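Local coordinates for protein scavenger receptor with C-type lectin type I (Homo sapiens, PDB 2OX8) that binds the leukocyte cell-surface glycan Lewis(x) through a C-type lectin carbohydrate-recognition domain and probably acts as a scavenger receptor, at residues L31-K36 with F126-D131; H39-N44 with H62-T67. All coordinates share one frame; numbering follows the deposited sequence.

Contact 1: L31-K36 with F126-D131; sequences LFCEDK and FICEKD. With ZN (zinc ion), chain F; ZN (zinc ion), chain G.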
loop_
_atom_site.group_PDB
_atom_site.type_symbol
_atom_site.label_atom_id
_atom_site.label_comp_id
_atom_site.label_asym_id
_atom_site.label_seq_id
_atom_site.Cartn_x
_atom_site.Cartn_y
_atom_site.Cartn_z
ATOM N N LEU A 31 -10.026 -1.501 -7.023
ATOM C CA LEU A 31 -10.693 -1.398 -8.315
ATOM C C LEU A 31 -10.427 -0.095 -9.071
ATOM O O LEU A 31 -10.529 -0.058 -10.297
ATOM C CB LEU A 31 -12.204 -1.618 -8.122
ATOM C CG LEU A 31 -12.539 -3.060 -7.681
ATOM C CD1 LEU A 31 -13.883 -3.118 -6.941
ATOM C CD2 LEU A 31 -12.531 -3.968 -8.911
ATOM N N PHE A 32 -10.099 0.971 -8.346
ATOM C CA PHE A 32 -9.820 2.258 -8.966
ATOM C C PHE A 32 -8.513 2.173 -9.740
ATOM O O PHE A 32 -8.452 2.547 -10.911
ATOM C CB PHE A 32 -9.743 3.347 -7.889
ATOM C CG PHE A 32 -9.237 4.669 -8.392
ATOM C CD1 PHE A 32 -10.108 5.731 -8.587
ATOM C CD2 PHE A 32 -7.874 4.852 -8.669
ATOM C CE1 PHE A 32 -9.641 6.965 -9.053
ATOM C CE2 PHE A 32 -7.395 6.073 -9.133
ATOM C CZ PHE A 32 -8.285 7.135 -9.325
ATOM N N CYS A 33 -7.460 1.670 -9.093
ATOM C CA CYS A 33 -6.169 1.529 -9.765
ATOM C C CYS A 33 -6.296 0.562 -10.948
ATOM O O CYS A 33 -5.719 0.771 -12.020
ATOM C CB CYS A 33 -5.110 0.974 -8.822
ATOM S SG CYS A 33 -4.728 1.879 -7.302
ATOM N N GLU A 34 -7.040 -0.509 -10.728
ATOM C CA GLU A 34 -7.248 -1.521 -11.748
ATOM C C GLU A 34 -7.753 -0.886 -13.035
ATOM O O GLU A 34 -7.201 -1.103 -14.108
ATOM C CB GLU A 34 -8.254 -2.559 -11.239
ATOM C CG GLU A 34 -7.773 -3.995 -11.288
ATOM C CD GLU A 34 -8.451 -4.877 -10.228
ATOM O OE1 GLU A 34 -9.705 -4.923 -10.181
ATOM O OE2 GLU A 34 -7.722 -5.526 -9.442
ATOM N N ASP A 35 -8.786 -0.065 -12.930
ATOM C CA ASP A 35 -9.322 0.545 -14.122
ATOM C C ASP A 35 -8.439 1.658 -14.732
ATOM O O ASP A 35 -8.666 2.112 -15.854
ATOM C CB ASP A 35 -10.770 0.960 -13.829
ATOM C CG ASP A 35 -11.709 -0.279 -13.695
ATOM O OD1 ASP A 35 -12.235 -0.750 -14.732
ATOM O OD2 ASP A 35 -11.899 -0.817 -12.570
ATOM N N LYS A 36 -7.403 2.072 -14.011
ATOM C CA LYS A 36 -6.474 3.071 -14.540
ATOM C C LYS A 36 -5.292 2.274 -15.080
ATOM O O LYS A 36 -4.244 2.834 -15.389
ATOM C CB LYS A 36 -5.968 4.018 -13.444
ATOM C CG LYS A 36 -7.040 4.589 -12.532
ATOM C CD LYS A 36 -8.166 5.230 -13.315
ATOM C CE LYS A 36 -9.123 5.972 -12.392
ATOM N NZ LYS A 36 -9.803 5.112 -11.392
ATOM N N PHE A 126 -5.213 6.186 -1.006
ATOM C CA PHE A 126 -4.448 5.087 -1.563
ATOM C C PHE A 126 -3.471 5.512 -2.651
ATOM O O PHE A 126 -3.608 6.577 -3.255
ATOM C CB PHE A 126 -5.420 4.036 -2.110
ATOM C CG PHE A 126 -6.377 4.574 -3.133
ATOM C CD1 PHE A 126 -6.034 4.606 -4.469
ATOM C CD2 PHE A 126 -7.599 5.116 -2.742
ATOM C CE1 PHE A 126 -6.883 5.171 -5.406
ATOM C CE2 PHE A 126 -8.458 5.686 -3.674
ATOM C CZ PHE A 126 -8.097 5.714 -5.011
ATOM N N ILE A 127 -2.481 4.658 -2.896
ATOM C CA ILE A 127 -1.463 4.924 -3.899
ATOM C C ILE A 127 -1.563 3.912 -5.041
ATOM O O ILE A 127 -1.575 2.700 -4.817
ATOM C CB ILE A 127 -0.038 4.849 -3.270
ATOM C CG1 ILE A 127 0.087 5.871 -2.141
ATOM C CG2 ILE A 127 1.026 5.118 -4.331
ATOM C CD1 ILE A 127 1.459 5.871 -1.453
ATOM N N CYS A 128 -1.653 4.413 -6.261
ATOM C CA CYS A 128 -1.717 3.548 -7.425
ATOM C C CYS A 128 -0.347 3.578 -8.107
ATOM O O CYS A 128 0.371 4.588 -8.077
ATOM C CB CYS A 128 -2.791 4.019 -8.396
ATOM S SG CYS A 128 -4.513 3.845 -7.822
ATOM N N GLU A 129 0.009 2.472 -8.737
ATOM C CA GLU A 129 1.302 2.354 -9.366
ATOM C C GLU A 129 1.196 1.554 -10.666
ATOM O O GLU A 129 0.325 0.689 -10.802
ATOM C CB GLU A 129 2.243 1.660 -8.376
ATOM C CG GLU A 129 3.623 1.267 -8.898
ATOM C CD GLU A 129 4.385 0.357 -7.930
ATOM O OE1 GLU A 129 3.860 -0.720 -7.588
ATOM O OE2 GLU A 129 5.507 0.708 -7.515
ATOM N N LYS A 130 2.060 1.878 -11.624
ATOM C CA LYS A 130 2.120 1.155 -12.892
ATOM C C LYS A 130 3.482 1.408 -13.531
ATOM O O LYS A 130 3.976 2.532 -13.532
ATOM C CB LYS A 130 0.997 1.566 -13.842
ATOM C CG LYS A 130 0.948 3.036 -14.199
ATOM C CD LYS A 130 -0.188 3.284 -15.191
ATOM C CE LYS A 130 -0.589 4.754 -15.272
ATOM N NZ LYS A 130 -1.880 4.855 -16.020
ATOM N N ASP A 131 4.090 0.344 -14.041
ATOM C CA ASP A 131 5.402 0.407 -14.668
ATOM C C ASP A 131 5.239 0.636 -16.178
ATOM O O ASP A 131 4.568 -0.129 -16.856
ATOM C CB ASP A 131 6.147 -0.913 -14.367
ATOM C CG ASP A 131 7.412 -1.089 -15.189
ATOM O OD1 ASP A 131 7.340 -1.080 -16.433
ATOM O OD2 ASP A 131 8.488 -1.260 -14.599
HETATM ZN ZN ZN F . 6.748 -0.290 -6.550
HETATM ZN ZN ZN G . 10.256 -1.552 -14.435
#
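F32, on helix 26-35, meets F126 of strand 125-131 in a T-shaped (edge-to-face) pair. The edge of F126 is turned toward one face of F32. The ring centroids are 5.1 Å apart and the planes stand at 63°. F32 CD2 comes within 3.4 Å of F126 CE1. CG of F32 lies anti to the backbone N (chi1 170°), which carries the ring from the helix toward the strand. The rim of the same ring also meets sulfur: C128 SG lies near its plane, 3.6 Å from F32 CD2.

C33 follows and makes the covalent link. Its SG is bonded to C128 SG at 2.0 Å, with chi3 at -84°, close to the 90° of a relaxed disulfide. The two CA atoms are only 5.4 Å apart, so helix and strand are tied at this point. C33 SG also approaches F126, 4.1 Å from CD1, from an oblique direction. L40 of strand 39-40 packs against both C33 and F126.

Just past the helix, K36 offers its backbone carbonyl to the strand. K130 NZ donates to K36 O at 3.2 Å, nearly along the C=O axis. The chain of K130 is extended beyond CG and spans the gap. K130 also makes a cation-pi contact with W9.

This disulfide ties the helix to the C-terminal strand, as in the C-type lectin fold. E129 and D131 do not join the contact; E129 OE2 and D131 OD2 each bind a zinc ion, the first with E48 and F42 O, the second with D14. Three kinds of contact follow in turn: an aromatic pair, a disulfide and one charged hydrogen-bond donor. The covalent bond fixes the spacing, and the lysine charge probably interacts favourably with the partial negative charge at the C-terminal end of the helix.

Contact 2: H39-N44 with H62-T67; sequences HLVFIN and HWIGLT. With ZN (zinc ion), chain I; ZN (zinc ion), chain F.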
loop_
_atom_site.group_PDB
_atom_site.type_symbol
_atom_site.label_atom_id
_atom_site.label_comp_id
_atom_site.label_asym_id
_atom_site.label_seq_id
_atom_site.Cartn_x
_atom_site.Cartn_y
_atom_site.Cartn_z
ATOM N N HIS A 39 -2.281 -0.758 -10.089
ATOM C CA HIS A 39 -2.663 -1.523 -8.923
ATOM C C HIS A 39 -2.116 -0.814 -7.715
ATOM O O HIS A 39 -1.170 -0.033 -7.834
ATOM C CB HIS A 39 -2.035 -2.910 -9.001
ATOM C CG HIS A 39 -0.573 -2.880 -9.321
ATOM N ND1 HIS A 39 0.379 -2.451 -8.417
ATOM C CD2 HIS A 39 0.093 -3.164 -10.467
ATOM C CE1 HIS A 39 1.567 -2.471 -8.992
ATOM N NE2 HIS A 39 1.421 -2.898 -10.238
ATOM N N LEU A 40 -2.712 -1.081 -6.556
ATOM C CA LEU A 40 -2.222 -0.486 -5.339
ATOM C C LEU A 40 -0.704 -0.770 -5.345
ATOM O O LEU A 40 -0.245 -1.874 -5.701
ATOM C CB LEU A 40 -2.959 -1.097 -4.140
ATOM C CG LEU A 40 -4.391 -0.532 -3.926
ATOM C CD1 LEU A 40 -5.212 -1.453 -3.038
ATOM C CD2 LEU A 40 -4.304 0.878 -3.306
ATOM N N VAL A 41 0.058 0.263 -4.998
ATOM C CA VAL A 41 1.508 0.250 -4.992
ATOM C C VAL A 41 2.193 -0.944 -4.303
ATOM O O VAL A 41 1.707 -1.458 -3.294
ATOM C CB VAL A 41 2.014 1.574 -4.362
ATOM C CG1 VAL A 41 1.688 1.598 -2.880
ATOM C CG2 VAL A 41 3.478 1.750 -4.585
ATOM N N PHE A 42 3.310 -1.384 -4.880
ATOM C CA PHE A 42 4.131 -2.464 -4.323
ATOM C C PHE A 42 5.410 -1.730 -3.945
ATOM O O PHE A 42 5.914 -0.915 -4.729
ATOM C CB PHE A 42 4.509 -3.523 -5.368
ATOM C CG PHE A 42 3.358 -4.293 -5.917
ATOM C CD1 PHE A 42 3.452 -4.886 -7.164
ATOM C CD2 PHE A 42 2.162 -4.405 -5.213
ATOM C CE1 PHE A 42 2.368 -5.577 -7.717
ATOM C CE2 PHE A 42 1.073 -5.093 -5.752
ATOM C CZ PHE A 42 1.180 -5.678 -7.012
ATOM N N ILE A 43 5.930 -1.987 -2.751
ATOM C CA ILE A 43 7.167 -1.330 -2.325
ATOM C C ILE A 43 8.244 -2.402 -2.177
ATOM O O ILE A 43 8.240 -3.162 -1.207
ATOM C CB ILE A 43 6.943 -0.584 -1.009
ATOM C CG1 ILE A 43 5.920 0.530 -1.245
ATOM C CG2 ILE A 43 8.262 -0.032 -0.488
ATOM C CD1 ILE A 43 5.257 1.015 -0.004
ATOM N N ASN A 44 9.159 -2.466 -3.141
ATOM C CA ASN A 44 10.176 -3.498 -3.114
ATOM C C ASN A 44 11.635 -3.156 -2.831
ATOM O O ASN A 44 12.507 -4.002 -2.997
ATOM C CB ASN A 44 10.086 -4.294 -4.402
ATOM C CG ASN A 44 8.832 -5.120 -4.465
ATOM O OD1 ASN A 44 8.590 -5.952 -3.598
ATOM N ND2 ASN A 44 8.016 -4.888 -5.486
ATOM N N HIS A 62 -2.239 5.827 3.734
ATOM C CA HIS A 62 -2.537 5.332 2.380
ATOM C C HIS A 62 -2.483 3.811 2.255
ATOM O O HIS A 62 -1.587 3.186 2.811
ATOM C CB HIS A 62 -1.538 5.919 1.374
ATOM C CG HIS A 62 -1.655 7.399 1.193
ATOM N ND1 HIS A 62 -2.253 7.966 0.086
ATOM C CD2 HIS A 62 -1.279 8.426 1.988
ATOM C CE1 HIS A 62 -2.241 9.281 0.210
ATOM N NE2 HIS A 62 -1.655 9.587 1.356
ATOM N N TRP A 63 -3.420 3.216 1.515
ATOM C CA TRP A 63 -3.421 1.758 1.306
ATOM C C TRP A 63 -2.271 1.377 0.376
ATOM O O TRP A 63 -1.926 2.132 -0.527
ATOM C CB TRP A 63 -4.678 1.267 0.586
ATOM C CG TRP A 63 -5.963 1.299 1.297
ATOM C CD1 TRP A 63 -7.066 1.993 0.923
ATOM C CD2 TRP A 63 -6.324 0.564 2.474
ATOM N NE1 TRP A 63 -8.099 1.745 1.791
ATOM C CE2 TRP A 63 -7.673 0.871 2.754
ATOM C CE3 TRP A 63 -5.637 -0.330 3.318
ATOM C CZ2 TRP A 63 -8.359 0.324 3.844
ATOM C CZ3 TRP A 63 -6.316 -0.874 4.394
ATOM C CH2 TRP A 63 -7.672 -0.542 4.649
ATOM N N ILE A 64 -1.689 0.200 0.584
ATOM C CA ILE A 64 -0.641 -0.301 -0.302
ATOM C C ILE A 64 -1.115 -1.689 -0.786
ATOM O O ILE A 64 -1.998 -2.285 -0.171
ATOM C CB ILE A 64 0.731 -0.363 0.407
ATOM C CG1 ILE A 64 0.702 -1.276 1.635
ATOM C CG2 ILE A 64 1.118 1.023 0.840
ATOM C CD1 ILE A 64 2.084 -1.395 2.342
ATOM N N GLY A 65 -0.572 -2.190 -1.888
ATOM C CA GLY A 65 -1.038 -3.472 -2.409
ATOM C C GLY A 65 -0.500 -4.689 -1.674
ATOM O O GLY A 65 0.168 -5.539 -2.265
ATOM N N LEU A 66 -0.806 -4.772 -0.385
ATOM C CA LEU A 66 -0.326 -5.850 0.457
ATOM C C LEU A 66 -1.489 -6.372 1.263
ATOM O O LEU A 66 -2.248 -5.595 1.863
ATOM C CB LEU A 66 0.774 -5.330 1.386
ATOM C CG LEU A 66 1.537 -6.329 2.261
ATOM C CD1 LEU A 66 2.040 -7.504 1.426
ATOM C CD2 LEU A 66 2.704 -5.605 2.941
ATOM N N THR A 67 -1.627 -7.695 1.268
ATOM C CA THR A 67 -2.718 -8.348 1.966
ATOM C C THR A 67 -2.333 -9.755 2.420
ATOM O O THR A 67 -1.340 -10.319 1.947
ATOM C CB THR A 67 -3.936 -8.446 1.029
ATOM O OG1 THR A 67 -3.605 -9.267 -0.104
ATOM C CG2 THR A 67 -4.317 -7.054 0.514
HETATM ZN ZN ZN I . -0.977 11.514 1.238
HETATM ZN ZN ZN F . 6.748 -0.290 -6.550
HETATM O O HOH W 1 -0.334 10.958 3.530
HETATM O O HOH W 2 0.069 12.767 -0.500
#
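L40 and V41 pack against I64 and G65 in the core of the C-type lectin fold. Here the chain leaving the short strand 39-40 passes the bend in strand 62-67. G65 is the centre of an inverse gamma turn, closed by a hydrogen bond from L66 N to I64 O. G65 has no side chain, so L40 CB can lie 3.5 Å from its N and CA, and L40 O and the F42 ring close in on its CA.

The branch of L40 continues along the strand. Its CD2 lies beside W63 CB at 3.9 Å, and the two side chains point the same way. The indole leads away from the contact. It packs on A29 and meets F26 edge-to-face, both on helix 26-35, and its NE1 hydrogen-bonds to E24 O, just before that helix.

V41 and I64 meet methyl to methyl, CG1 to CG2 at 3.8 Å. Beta-branching at both residues makes two blunt knobs. I43 CD1 reaches the same I64 methyl at 4.2 Å, so V41 and I43 both rest on CG2. The F42 ring slides past the glycine carbonyl, with CE2 3.6 Å from G65 O. One face of that ring meets H39.

Each segment also holds a zinc ligand. F42 O binds one ion, with E48 and E129. H62 NE2 binds another, with E60 and two waters. A single backbone hydrogen bond joins the segments: G65 N donates to V41 O at 2.8 Å, with an N-H...O angle of 157°.

In the fold
Both contacts lie in the one C-type lectin domain, with centres about 10 Å apart. Along the chain the order is 31-36, 39-44, 62-67, 126-131. Contact 2 is therefore nested inside the loop that contact 1 closes. Helix 26-35 is followed, after a short turn, by strand 39-40. Strand 125-131 neighbours both 39-40, antiparallel, and 62-67, parallel, and so links the two contacts within one sheet. They touch through probable hydrogen bonds, E129 N to H39 O and E129 OE1 to F42 N. They also share a zinc ion, bound by E129 and F42 O. Strand 125-131 thus connects the disulfide-linked helix to the buried centre of the domain.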